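Oxidized polyvinyl alcohol hydrolase (Sphingopyxis, PDB 3WLA) hydrolyses beta-diketones, cleaving 4,6-nonanedione to pentan-2-one and butanoate and breaking down oxidized polyvinyl alcohol in the second step of polyvinyl alcohol degradation. Local coordinates at residues A263-F268 and G329-H334; L229-V234 and I271-H276; S191-G196 and R205-A210; V51-T56 and L156-I161. One frame throughout, in Å; residues are numbered along the deposited sequence.

Contact 1 (A263-F268 and G329-H334); sequences ASSNYF and GRFTDH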
loop_
_atom_site.group_PDB
_atom_site.type_symbol
_atom_site.label_atom_id
_atom_site.label_comp_id
_atom_site.label_asym_id
_atom_site.label_seq_id
_atom_site.Cartn_x
_atom_site.Cartn_y
_atom_site.Cartn_z
ATOM N N ALA A 263 -9.193 -10.770 4.750
ATOM C CA ALA A 263 -10.262 -10.021 4.139
ATOM C C ALA A 263 -9.805 -9.387 2.826
ATOM O O ALA A 263 -10.506 -9.461 1.833
ATOM C CB ALA A 263 -10.751 -8.974 5.077
ATOM N N SER A 264 -8.635 -8.743 2.818
ATOM C CA SER A 264 -8.179 -8.154 1.586
ATOM C C SER A 264 -7.941 -9.240 0.554
ATOM O O SER A 264 -8.342 -9.063 -0.600
ATOM C CB SER A 264 -6.886 -7.311 1.796
ATOM O OG SER A 264 -5.775 -8.145 2.105
ATOM N N SER A 265 -7.326 -10.369 0.936
ATOM C CA SER A 265 -7.053 -11.392 -0.063
ATOM C C SER A 265 -8.367 -11.922 -0.679
ATOM O O SER A 265 -8.419 -12.223 -1.874
ATOM C CB SER A 265 -6.212 -12.563 0.496
ATOM O OG SER A 265 -6.960 -13.476 1.299
ATOM N N ASN A 266 -9.407 -12.035 0.138
ATOM C CA ASN A 266 -10.700 -12.541 -0.307
ATOM C C ASN A 266 -11.311 -11.635 -1.382
ATOM O O ASN A 266 -11.785 -12.113 -2.439
ATOM C CB ASN A 266 -11.666 -12.625 0.868
ATOM C CG ASN A 266 -11.353 -13.787 1.819
ATOM O OD1 ASN A 266 -10.515 -14.664 1.545
ATOM N ND2 ASN A 266 -12.068 -13.809 2.933
ATOM N N TYR A 267 -11.315 -10.346 -1.102
ATOM C CA TYR A 267 -11.854 -9.368 -2.029
ATOM C C TYR A 267 -11.133 -9.321 -3.391
ATOM O O TYR A 267 -11.774 -9.445 -4.449
ATOM C CB TYR A 267 -11.806 -7.968 -1.410
ATOM C CG TYR A 267 -12.213 -6.927 -2.398
ATOM C CD1 TYR A 267 -13.562 -6.663 -2.640
ATOM C CD2 TYR A 267 -11.256 -6.264 -3.175
ATOM C CE1 TYR A 267 -13.965 -5.753 -3.651
ATOM C CE2 TYR A 267 -11.633 -5.349 -4.200
ATOM C CZ TYR A 267 -12.991 -5.098 -4.430
ATOM O OH TYR A 267 -13.359 -4.195 -5.412
ATOM N N PHE A 268 -9.809 -9.116 -3.374
ATOM C CA PHE A 268 -9.041 -9.054 -4.612
ATOM C C PHE A 268 -9.071 -10.389 -5.394
ATOM O O PHE A 268 -9.017 -10.424 -6.638
ATOM C CB PHE A 268 -7.599 -8.684 -4.301
ATOM C CG PHE A 268 -7.424 -7.263 -3.886
ATOM C CD1 PHE A 268 -7.788 -6.229 -4.740
ATOM C CD2 PHE A 268 -6.841 -6.958 -2.654
ATOM C CE1 PHE A 268 -7.572 -4.905 -4.405
ATOM C CE2 PHE A 268 -6.616 -5.614 -2.294
ATOM C CZ PHE A 268 -6.980 -4.584 -3.178
ATOM N N GLY A 329 -4.412 -16.384 -5.376
ATOM C CA GLY A 329 -5.696 -16.454 -4.694
ATOM C C GLY A 329 -5.753 -15.967 -3.235
ATOM O O GLY A 329 -4.847 -15.222 -2.794
ATOM N N ARG A 330 -6.780 -16.390 -2.482
ATOM C CA ARG A 330 -6.919 -15.958 -1.090
ATOM C C ARG A 330 -6.052 -16.750 -0.126
ATOM O O ARG A 330 -5.550 -17.836 -0.450
ATOM C CB ARG A 330 -8.376 -16.067 -0.644
ATOM C CG ARG A 330 -8.903 -17.519 -0.636
ATOM C CD ARG A 330 -10.360 -17.647 -0.154
ATOM N NE ARG A 330 -10.499 -17.486 1.288
ATOM C CZ ARG A 330 -10.247 -18.424 2.199
ATOM N NH1 ARG A 330 -9.836 -19.633 1.811
ATOM N NH2 ARG A 330 -10.417 -18.150 3.510
ATOM N N PHE A 331 -5.824 -16.203 1.062
ATOM C CA PHE A 331 -5.042 -16.966 2.027
ATOM C C PHE A 331 -5.848 -18.220 2.484
ATOM O O PHE A 331 -7.049 -18.141 2.712
ATOM C CB PHE A 331 -4.725 -16.117 3.269
ATOM C CG PHE A 331 -3.621 -15.116 3.047
ATOM C CD1 PHE A 331 -2.309 -15.507 3.023
ATOM C CD2 PHE A 331 -3.920 -13.762 2.855
ATOM C CE1 PHE A 331 -1.279 -14.560 2.815
ATOM C CE2 PHE A 331 -2.923 -12.813 2.646
ATOM C CZ PHE A 331 -1.584 -13.207 2.625
ATOM N N THR A 332 -5.161 -19.349 2.623
ATOM C CA THR A 332 -5.798 -20.574 3.115
ATOM C C THR A 332 -5.095 -20.942 4.418
ATOM O O THR A 332 -5.567 -21.814 5.170
ATOM C CB THR A 332 -5.670 -21.737 2.111
ATOM O OG1 THR A 332 -4.291 -22.041 1.896
ATOM C CG2 THR A 332 -6.310 -21.352 0.779
ATOM N N ASP A 333 -4.007 -20.216 4.734
ATOM C CA ASP A 333 -3.275 -20.494 5.968
ATOM C C ASP A 333 -3.562 -19.635 7.214
ATOM O O ASP A 333 -2.880 -19.791 8.235
ATOM C CB ASP A 333 -1.784 -20.497 5.693
ATOM C CG ASP A 333 -1.205 -19.057 5.508
ATOM O OD1 ASP A 333 -2.005 -18.093 5.466
ATOM O OD2 ASP A 333 0.038 -18.946 5.384
ATOM N N HIS A 334 -4.549 -18.742 7.166
ATOM C CA HIS A 334 -4.877 -17.903 8.314
ATOM C C HIS A 334 -5.879 -18.546 9.295
ATOM O O HIS A 334 -5.742 -18.396 10.527
ATOM C CB HIS A 334 -5.437 -16.555 7.850
ATOM C CG HIS A 334 -4.415 -15.646 7.215
ATOM N ND1 HIS A 334 -3.307 -16.119 6.550
ATOM C CD2 HIS A 334 -4.342 -14.293 7.153
ATOM C CE1 HIS A 334 -2.587 -15.098 6.106
ATOM N NE2 HIS A 334 -3.197 -13.980 6.456
#
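Ser265 turns OG between its backbone N and carbonyl carbon (chi1 77°), toward the backbone of Phe331, while Arg330 bends at chi3 (-75°), which brings NE to the amide of Asn266. Phe331 N donates an almost straight bond to Ser265 OG at 3.0 Å (167° at the hydrogen). The hydroxyl has a second partner within its own helix, the carbonyl of Gln262, so it links helix 257-269 to the loop that follows strand 325-328. Serine suits the place because it is small enough to admit Phe331, whose CD2 lies 3.5 Å from Ser265 CB.

At the next residue of the helix, Arg330 NE donates to Asn266 OD1 at 2.8 Å from above the carbonyl plane, the two flat groups crossing with their planes 30° apart. Gln262 NE2 also binds OD1, and Asn266 ND2 reaches the carbonyl of Pro212, so both ends of the amide are held. The Phe331 ring carries His334 CE1 over one face, toward the rim.

Ser265 is assigned by similarity to a charge relay. Its hydroxyl here, however, serves a helix-to-loop junction, taking a backbone N-H, while a neutral amide oxygen takes NE of a probably charged arginine; no carboxylate bridges the segments.

Contact 2 (L229-V234 and I271-H276); sequences LDPMVV and ISNVVH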
loop_
_atom_site.group_PDB
_atom_site.type_symbol
_atom_site.label_atom_id
_atom_site.label_comp_id
_atom_site.label_asym_id
_atom_site.label_seq_id
_atom_site.Cartn_x
_atom_site.Cartn_y
_atom_site.Cartn_z
ATOM N N LEU A 229 -12.929 -3.669 -10.940
ATOM C CA LEU A 229 -11.763 -2.778 -10.934
ATOM C C LEU A 229 -11.018 -2.947 -12.256
ATOM O O LEU A 229 -11.211 -3.944 -12.966
ATOM C CB LEU A 229 -10.786 -3.143 -9.795
ATOM C CG LEU A 229 -11.295 -3.179 -8.349
ATOM C CD1 LEU A 229 -10.221 -3.905 -7.525
ATOM C CD2 LEU A 229 -11.583 -1.749 -7.822
ATOM N N ASP A 230 -10.163 -1.977 -12.555
ATOM C CA ASP A 230 -9.307 -2.002 -13.731
ATOM C C ASP A 230 -8.311 -3.164 -13.450
ATOM O O ASP A 230 -8.088 -3.494 -12.278
ATOM C CB ASP A 230 -8.562 -0.685 -13.796
ATOM C CG ASP A 230 -8.311 -0.227 -15.223
ATOM O OD1 ASP A 230 -9.320 -0.070 -15.944
ATOM O OD2 ASP A 230 -7.114 -0.023 -15.611
ATOM N N PRO A 231 -7.679 -3.766 -14.495
ATOM C CA PRO A 231 -6.722 -4.885 -14.362
ATOM C C PRO A 231 -5.502 -4.541 -13.501
ATOM O O PRO A 231 -4.879 -3.469 -13.674
ATOM C CB PRO A 231 -6.330 -5.184 -15.808
ATOM C CG PRO A 231 -7.501 -4.782 -16.545
ATOM C CD PRO A 231 -7.822 -3.434 -15.921
ATOM N N MET A 232 -5.168 -5.464 -12.599
ATOM C CA MET A 232 -4.036 -5.282 -11.672
ATOM C C MET A 232 -3.506 -6.588 -11.148
ATOM O O MET A 232 -4.170 -7.638 -11.260
ATOM C CB MET A 232 -4.448 -4.479 -10.412
ATOM C CG MET A 232 -4.766 -3.005 -10.570
ATOM S SD MET A 232 -5.201 -2.208 -8.995
ATOM C CE MET A 232 -6.694 -3.135 -8.396
ATOM N N VAL A 233 -2.306 -6.510 -10.556
ATOM C CA VAL A 233 -1.697 -7.650 -9.862
ATOM C C VAL A 233 -1.433 -7.125 -8.410
ATOM O O VAL A 233 -0.892 -6.016 -8.204
ATOM C CB VAL A 233 -0.386 -8.131 -10.543
ATOM C CG1 VAL A 233 0.521 -7.027 -10.767
ATOM C CG2 VAL A 233 0.265 -9.199 -9.725
ATOM N N VAL A 234 -1.868 -7.888 -7.422
ATOM C CA VAL A 234 -1.713 -7.473 -6.016
ATOM C C VAL A 234 -1.070 -8.566 -5.177
ATOM O O VAL A 234 -1.529 -9.740 -5.188
ATOM C CB VAL A 234 -3.087 -7.094 -5.434
ATOM C CG1 VAL A 234 -2.962 -6.672 -3.909
ATOM C CG2 VAL A 234 -3.695 -5.970 -6.267
ATOM N N ILE A 271 -12.147 -10.584 -7.673
ATOM C CA ILE A 271 -12.266 -9.715 -8.827
ATOM C C ILE A 271 -11.521 -10.408 -9.973
ATOM O O ILE A 271 -10.291 -10.493 -9.991
ATOM C CB ILE A 271 -11.665 -8.333 -8.546
ATOM C CG1 ILE A 271 -12.329 -7.700 -7.310
ATOM C CG2 ILE A 271 -11.794 -7.461 -9.769
ATOM C CD1 ILE A 271 -13.814 -7.289 -7.443
ATOM N N SER A 272 -12.288 -10.918 -10.934
ATOM C CA SER A 272 -11.718 -11.676 -12.032
ATOM C C SER A 272 -10.573 -11.092 -12.822
ATOM O O SER A 272 -9.686 -11.847 -13.189
ATOM C CB SER A 272 -12.810 -12.134 -13.033
ATOM O OG SER A 272 -13.826 -11.156 -13.226
ATOM N N ASN A 273 -10.570 -9.786 -13.090
ATOM C CA ASN A 273 -9.474 -9.235 -13.890
ATOM C C ASN A 273 -8.273 -8.796 -13.045
ATOM O O ASN A 273 -7.336 -8.182 -13.568
ATOM C CB ASN A 273 -9.966 -8.100 -14.805
ATOM C CG ASN A 273 -10.407 -6.879 -14.036
ATOM O OD1 ASN A 273 -10.878 -6.991 -12.888
ATOM N ND2 ASN A 273 -10.294 -5.701 -14.666
ATOM N N VAL A 274 -8.305 -9.131 -11.750
ATOM C CA VAL A 274 -7.187 -8.827 -10.840
ATOM C C VAL A 274 -6.481 -10.125 -10.368
ATOM O O VAL A 274 -7.125 -11.067 -9.905
ATOM C CB VAL A 274 -7.652 -8.032 -9.584
ATOM C CG1 VAL A 274 -6.504 -7.972 -8.555
ATOM C CG2 VAL A 274 -8.047 -6.607 -9.952
ATOM N N VAL A 275 -5.174 -10.199 -10.533
ATOM C CA VAL A 275 -4.428 -11.335 -10.055
ATOM C C VAL A 275 -4.024 -10.974 -8.598
ATOM O O VAL A 275 -3.523 -9.852 -8.324
ATOM C CB VAL A 275 -3.162 -11.563 -10.914
ATOM C CG1 VAL A 275 -2.189 -12.499 -10.226
ATOM C CG2 VAL A 275 -3.556 -12.156 -12.243
ATOM N N HIS A 276 -4.309 -11.880 -7.666
ATOM C CA HIS A 276 -3.943 -11.681 -6.255
ATOM C C HIS A 276 -2.993 -12.773 -5.856
ATOM O O HIS A 276 -3.187 -13.941 -6.224
ATOM C CB HIS A 276 -5.189 -11.706 -5.328
ATOM C CG HIS A 276 -4.843 -11.438 -3.891
ATOM N ND1 HIS A 276 -4.550 -12.449 -3.001
ATOM C CD2 HIS A 276 -4.547 -10.276 -3.254
ATOM C CE1 HIS A 276 -4.071 -11.918 -1.880
ATOM N NE2 HIS A 276 -4.052 -10.601 -2.014
HETATM O O HOH W 1 -13.351 -6.168 -12.517
#
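The carboxamide of Asn273 is turned so that Leu229 O lies in its plane, and ND2 donates to that oxygen at 2.6 Å. Pro231 CG sits 3.5 Å from ND2, off to one side of the amide plane. The other end of the amide, OD1, accepts from a water at 2.6 Å, and this water in turn accepts from Leu229 N. Asparagine suits the place because one flat group can serve the C=O of Leu229 directly and its N-H through the water. The second flat group, the His276 ring, meets Val234 O obliquely, with CD2 at 3.6 Å; its nitrogens are engaged elsewhere, NE2 with Thr236 and ND1 with Gly329 O.

Beyond the turn at 271-274 the backbones pair directly: Val275 N donates to Met232 O at 2.8 Å and Val234 N to Val275 O at 2.7 Å. Beta-branched valines fit these extended positions. Val233 CG2 and Val275 CG1 lie side by side on one face. On the other, Met232, bent at chi3 (-60°), sets CE 4.0 Å from Val274 CG2, near helix 163-174.

Strands 232-238 and 274-280, parallel neighbours joined through helix 257-269, form a beta-alpha-beta crossover of the alpha/beta-hydrolase fold.

Contact 3 (S191-G196 and R205-A210); sequences STKDDG and RKMVAA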
loop_
_atom_site.group_PDB
_atom_site.type_symbol
_atom_site.label_atom_id
_atom_site.label_comp_id
_atom_site.label_asym_id
_atom_site.label_seq_id
_atom_site.Cartn_x
_atom_site.Cartn_y
_atom_site.Cartn_z
ATOM N N SER A 191 -12.351 -3.692 8.625
ATOM C CA SER A 191 -13.573 -4.407 8.292
ATOM C C SER A 191 -14.799 -3.889 8.978
ATOM O O SER A 191 -14.757 -3.474 10.134
ATOM C CB SER A 191 -13.420 -5.881 8.589
ATOM O OG SER A 191 -12.225 -6.323 8.016
ATOM N N THR A 192 -15.909 -3.866 8.231
ATOM C CA THR A 192 -17.176 -3.424 8.794
ATOM C C THR A 192 -18.253 -4.480 8.496
ATOM O O THR A 192 -18.004 -5.477 7.817
ATOM C CB THR A 192 -17.682 -2.155 8.146
ATOM O OG1 THR A 192 -18.041 -2.449 6.788
ATOM C CG2 THR A 192 -16.637 -1.086 8.164
ATOM N N LYS A 193 -19.447 -4.242 9.025
ATOM C CA LYS A 193 -20.562 -5.143 8.728
ATOM C C LYS A 193 -21.000 -4.769 7.311
ATOM O O LYS A 193 -20.599 -3.720 6.777
ATOM C CB LYS A 193 -21.704 -4.931 9.701
ATOM C CG LYS A 193 -21.495 -5.551 11.059
ATOM C CD LYS A 193 -22.661 -5.092 11.923
ATOM C CE LYS A 193 -22.503 -5.472 13.392
ATOM N NZ LYS A 193 -22.156 -6.925 13.382
ATOM N N ASP A 194 -21.845 -5.609 6.722
ATOM C CA ASP A 194 -22.294 -5.383 5.349
ATOM C C ASP A 194 -22.917 -4.024 5.133
ATOM O O ASP A 194 -22.792 -3.457 4.040
ATOM C CB ASP A 194 -23.279 -6.469 4.882
ATOM C CG ASP A 194 -22.606 -7.805 4.590
ATOM O OD1 ASP A 194 -21.367 -7.944 4.583
ATOM O OD2 ASP A 194 -23.338 -8.766 4.355
ATOM N N ASP A 195 -23.571 -3.475 6.144
ATOM C CA ASP A 195 -24.184 -2.157 5.974
ATOM C C ASP A 195 -23.170 -1.012 6.177
ATOM O O ASP A 195 -23.519 0.166 6.139
ATOM C CB ASP A 195 -25.388 -1.987 6.919
ATOM C CG ASP A 195 -24.982 -1.919 8.383
ATOM O OD1 ASP A 195 -23.804 -2.229 8.659
ATOM O OD2 ASP A 195 -25.842 -1.566 9.253
ATOM N N GLY A 196 -21.903 -1.366 6.344
ATOM C CA GLY A 196 -20.905 -0.319 6.524
ATOM C C GLY A 196 -20.648 0.155 7.953
ATOM O O GLY A 196 -19.769 1.014 8.179
ATOM N N ARG A 205 -12.599 -9.004 15.030
ATOM C CA ARG A 205 -11.701 -10.165 14.847
ATOM C C ARG A 205 -12.513 -11.442 14.799
ATOM O O ARG A 205 -12.235 -12.364 14.016
ATOM C CB ARG A 205 -10.721 -10.340 16.023
ATOM C CG ARG A 205 -9.313 -10.112 15.711
ATOM C CD ARG A 205 -8.345 -10.930 16.535
ATOM N NE ARG A 205 -8.448 -10.734 17.966
ATOM C CZ ARG A 205 -7.403 -10.807 18.802
ATOM N NH1 ARG A 205 -7.569 -10.640 20.108
ATOM N NH2 ARG A 205 -6.180 -10.981 18.321
ATOM N N LYS A 206 -13.477 -11.520 15.709
ATOM C CA LYS A 206 -14.271 -12.729 15.791
ATOM C C LYS A 206 -15.172 -12.867 14.563
ATOM O O LYS A 206 -15.176 -13.928 13.951
ATOM C CB LYS A 206 -15.097 -12.781 17.098
ATOM C CG LYS A 206 -14.258 -12.758 18.378
ATOM C CD LYS A 206 -15.091 -13.169 19.607
ATOM C CE LYS A 206 -14.306 -13.043 20.928
ATOM N NZ LYS A 206 -13.086 -13.906 21.004
ATOM N N MET A 207 -15.869 -11.804 14.157
ATOM C CA MET A 207 -16.762 -11.992 13.009
ATOM C C MET A 207 -16.005 -12.470 11.771
ATOM O O MET A 207 -16.524 -13.293 10.999
ATOM C CB MET A 207 -17.609 -10.741 12.749
ATOM C CG MET A 207 -16.886 -9.511 12.240
ATOM S SD MET A 207 -17.996 -8.120 12.186
ATOM C CE MET A 207 -17.246 -7.148 10.822
ATOM N N VAL A 208 -14.752 -12.029 11.603
ATOM C CA VAL A 208 -14.013 -12.465 10.444
ATOM C C VAL A 208 -13.574 -13.912 10.604
ATOM O O VAL A 208 -13.692 -14.698 9.654
ATOM C CB VAL A 208 -12.792 -11.561 10.147
ATOM C CG1 VAL A 208 -11.882 -12.268 9.178
ATOM C CG2 VAL A 208 -13.247 -10.258 9.509
ATOM N N ALA A 209 -13.046 -14.279 11.776
ATOM C CA ALA A 209 -12.641 -15.678 12.033
ATOM C C ALA A 209 -13.858 -16.635 11.899
ATOM O O ALA A 209 -13.682 -17.808 11.623
ATOM C CB ALA A 209 -12.041 -15.820 13.438
ATOM N N ALA A 210 -15.068 -16.120 12.119
ATOM C CA ALA A 210 -16.277 -16.934 11.970
ATOM C C ALA A 210 -16.652 -17.153 10.477
ATOM O O ALA A 210 -17.310 -18.128 10.151
ATOM C CB ALA A 210 -17.433 -16.282 12.695
#
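Lys193, which Met207 touches from the helix, has its carbonyl O gripped by two donors, from opposite faces of the carbonyl plane. Gly196 N closes a type I turn onto it at 2.7 Å, and Thr192 OG1 donates from the other face at 2.9 Å. Gly196 has a positive phi (88°), where a CB would press against the preceding carbonyl oxygen, so glycine fits the end of this turn. Threonine fits its own place because its hydroxyl can reach the next residue's carbonyl.

The loop after strand 181-185 thus braced packs against helix 201-210, the helix it leads into. Met207 has CG between its backbone N and carbonyl carbon (chi1 69°). Beyond CG the extended chain carries the methyl CE to 3.5 Å from Thr192 O. The same methyl lies 4.1 Å from Lys193 N, while SD passes 4.5 Å from Lys193 CG. A slim, flexible thioether can span the distance between backbones that approach no nearer than 8.4 Å, from Ser191 CA to Val208 CA. Val208 CG2 is 4.3 Å from Ser191 OG, and its side chain also meets Pro259 of helix 257-269.

Other parts of the chain help fix the loop: Asp194 forms a salt bridge with Lys214, and the backbone of Thr192 bonds to Gln217.

With no hydrogen bond between the segments, van der Waals packing joins them: the Met207 methyl makes the main contact, its sulfur and a Val208 methyl add looser touches, and the polar bonds that shape the loop lie within it or lead elsewhere.

Contact 4 (V51-T56 and L156-I161); sequences VPMVGT and LFLGGI. With SO4 (sulfate ion), chain D.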
loop_
_atom_site.group_PDB
_atom_site.type_symbol
_atom_site.label_atom_id
_atom_site.label_comp_id
_atom_site.label_asym_id
_atom_site.label_seq_id
_atom_site.Cartn_x
_atom_site.Cartn_y
_atom_site.Cartn_z
ATOM N N VAL A 51 6.568 2.588 -5.626
ATOM C CA VAL A 51 6.270 3.688 -4.701
ATOM C C VAL A 51 6.060 3.069 -3.308
ATOM O O VAL A 51 4.936 2.732 -2.917
ATOM C CB VAL A 51 4.990 4.461 -5.180
ATOM C CG1 VAL A 51 4.613 5.537 -4.179
ATOM C CG2 VAL A 51 5.251 5.077 -6.540
ATOM N N PRO A 52 7.161 2.865 -2.563
ATOM C CA PRO A 52 7.076 2.276 -1.231
ATOM C C PRO A 52 6.674 3.278 -0.154
ATOM O O PRO A 52 7.227 4.358 -0.120
ATOM C CB PRO A 52 8.508 1.741 -1.010
ATOM C CG PRO A 52 9.349 2.831 -1.672
ATOM C CD PRO A 52 8.561 3.101 -2.957
ATOM N N MET A 53 5.767 2.891 0.741
ATOM C CA MET A 53 5.277 3.771 1.813
ATOM C C MET A 53 5.494 3.241 3.192
ATOM O O MET A 53 5.217 2.029 3.456
ATOM C CB MET A 53 3.761 4.002 1.662
ATOM C CG MET A 53 3.454 4.887 0.496
ATOM S SD MET A 53 1.740 5.193 0.224
ATOM C CE MET A 53 1.209 3.384 -0.311
ATOM N N VAL A 54 5.984 4.128 4.081
ATOM C CA VAL A 54 6.195 3.775 5.487
ATOM C C VAL A 54 4.830 3.754 6.176
ATOM O O VAL A 54 3.824 4.203 5.633
ATOM C CB VAL A 54 7.033 4.844 6.277
ATOM C CG1 VAL A 54 8.510 4.762 5.890
ATOM C CG2 VAL A 54 6.525 6.241 5.937
ATOM N N GLY A 55 4.865 3.277 7.407
ATOM C CA GLY A 55 3.714 3.201 8.239
ATOM C C GLY A 55 3.657 4.300 9.291
ATOM O O GLY A 55 3.723 5.500 9.000
ATOM N N THR A 56 3.559 3.901 10.534
ATOM C CA THR A 56 3.376 4.903 11.573
ATOM C C THR A 56 4.651 5.474 12.188
ATOM O O THR A 56 4.709 6.696 12.500
ATOM C CB THR A 56 2.577 4.315 12.751
ATOM O OG1 THR A 56 1.363 3.700 12.265
ATOM C CG2 THR A 56 2.356 5.423 13.856
ATOM N N LEU A 156 3.094 0.787 -12.987
ATOM C CA LEU A 156 3.186 1.701 -11.862
ATOM C C LEU A 156 2.689 0.889 -10.671
ATOM O O LEU A 156 1.533 0.499 -10.647
ATOM C CB LEU A 156 2.280 2.906 -12.083
ATOM C CG LEU A 156 2.571 3.602 -13.425
ATOM C CD1 LEU A 156 1.697 4.882 -13.454
ATOM C CD2 LEU A 156 4.079 3.933 -13.543
ATOM N N PHE A 157 3.561 0.626 -9.707
ATOM C CA PHE A 157 3.183 -0.189 -8.554
ATOM C C PHE A 157 3.433 0.539 -7.257
ATOM O O PHE A 157 4.451 1.223 -7.112
ATOM C CB PHE A 157 4.007 -1.477 -8.518
ATOM C CG PHE A 157 3.927 -2.286 -9.776
ATOM C CD1 PHE A 157 2.769 -3.021 -10.076
ATOM C CD2 PHE A 157 5.004 -2.342 -10.648
ATOM C CE1 PHE A 157 2.694 -3.813 -11.246
ATOM C CE2 PHE A 157 4.942 -3.148 -11.843
ATOM C CZ PHE A 157 3.779 -3.880 -12.125
ATOM N N LEU A 158 2.524 0.385 -6.309
ATOM C CA LEU A 158 2.753 0.991 -5.032
ATOM C C LEU A 158 2.669 -0.089 -3.948
ATOM O O LEU A 158 2.197 -1.234 -4.173
ATOM C CB LEU A 158 1.807 2.146 -4.730
ATOM C CG LEU A 158 0.485 1.879 -4.076
ATOM C CD1 LEU A 158 -0.353 3.103 -3.832
ATOM C CD2 LEU A 158 -0.202 0.980 -5.059
ATOM N N GLY A 159 3.214 0.254 -2.792
ATOM C CA GLY A 159 3.260 -0.697 -1.704
ATOM C C GLY A 159 3.634 -0.006 -0.427
ATOM O O GLY A 159 3.985 1.190 -0.418
ATOM N N GLY A 160 3.567 -0.770 0.657
ATOM C CA GLY A 160 3.873 -0.218 1.949
ATOM C C GLY A 160 3.708 -1.195 3.070
ATOM O O GLY A 160 3.124 -2.286 2.892
ATOM N N ILE A 161 4.208 -0.778 4.231
ATOM C CA ILE A 161 4.146 -1.557 5.451
ATOM C C ILE A 161 3.167 -0.897 6.434
ATOM O O ILE A 161 3.143 0.332 6.571
ATOM C CB ILE A 161 5.572 -1.680 6.050
ATOM C CG1 ILE A 161 5.518 -2.387 7.406
ATOM C CG2 ILE A 161 6.208 -0.235 6.290
ATOM C CD1 ILE A 161 4.853 -3.834 7.424
HETATM S S SO4 D . 4.351 0.915 12.062
HETATM O O1 SO4 D . 3.087 1.304 11.420
HETATM O O2 SO4 D . 5.430 1.855 11.649
HETATM O O3 SO4 D . 4.222 1.047 13.492
HETATM O O4 SO4 D . 4.740 -0.461 11.742
#
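Val51 uses both its N-H and its C=O, giving to Phe157 O and accepting from Gly159 N, the latter standing above the carbonyl plane. Met53 does likewise, its N giving to Gly159 O at 2.7 Å and its O accepting from Ile161 N at 3.1 Å. These backbone hydrogen bonds join strands 47-53 and 155-161 as parallel neighbours. Pro52 falls between them, where its missing N-H costs this pairing nothing; its carbonyl binds Ser84 OG.

The apolar contacts lie on the face of Val51, Met53 and Leu158. Met53, bent at chi3 (-68°), brings CE 3.9 Å from Leu158 CD1 and 3.5 Å from Gly159 O, crossing the leucine obliquely. Val51 and Leu158 meet through their CB atoms at 4.0 Å. Helices 133-145 and 163-174 pack over this face, which suits branched and flexible apolar chains.

Glycine allows the close backbone approach of Gly160 CA to Met53 CA, 4.2 Å apart: a CB on Gly160 would fall 2.7 Å from Met53 O. Gly55 lies in the loop beyond strand 47-53, where a CB would clash with Ile161 O and with the sulfate.

The sulfate, probably from the crystallisation liquor, accepts from Thr56 N at 2.8 Å through O1, which Thr56 OG1 also reaches; Val57 N and Ser162 OG bind the ion too.

Gly160 begins a GxSxG sequence carrying Ser162, the probable nucleophile, so the pairing sets the nucleophile elbow beside the loop after strand 47-53. Backbone N-H groups gathered round an anion there are consistent with an oxyanion hole.

Contacts 2 and 4 belong to the same central sheet and touch where Val233 CG1 meets Phe157 CE1; both rely on parallel backbone pairing, but contact 4 ends at a bound anion, whereas contact 2 begins in a water-bridged loop. The centre of contact 4 is about 5 Å from the centre of the chain; those of contacts 2, 1 and 3 are about 15, 16 and 22 Å from it. Contact 1 lies on the helix leading into one strand of contact 2, and Gly329 O probably bonds His276 ND1 between them. It relies on side-chain acceptors of the helix, Ser265 OG and Asn266 OD1. Contact 3, the most peripheral, has packing alone and brushes contact 1 through Ser191 and Ala263.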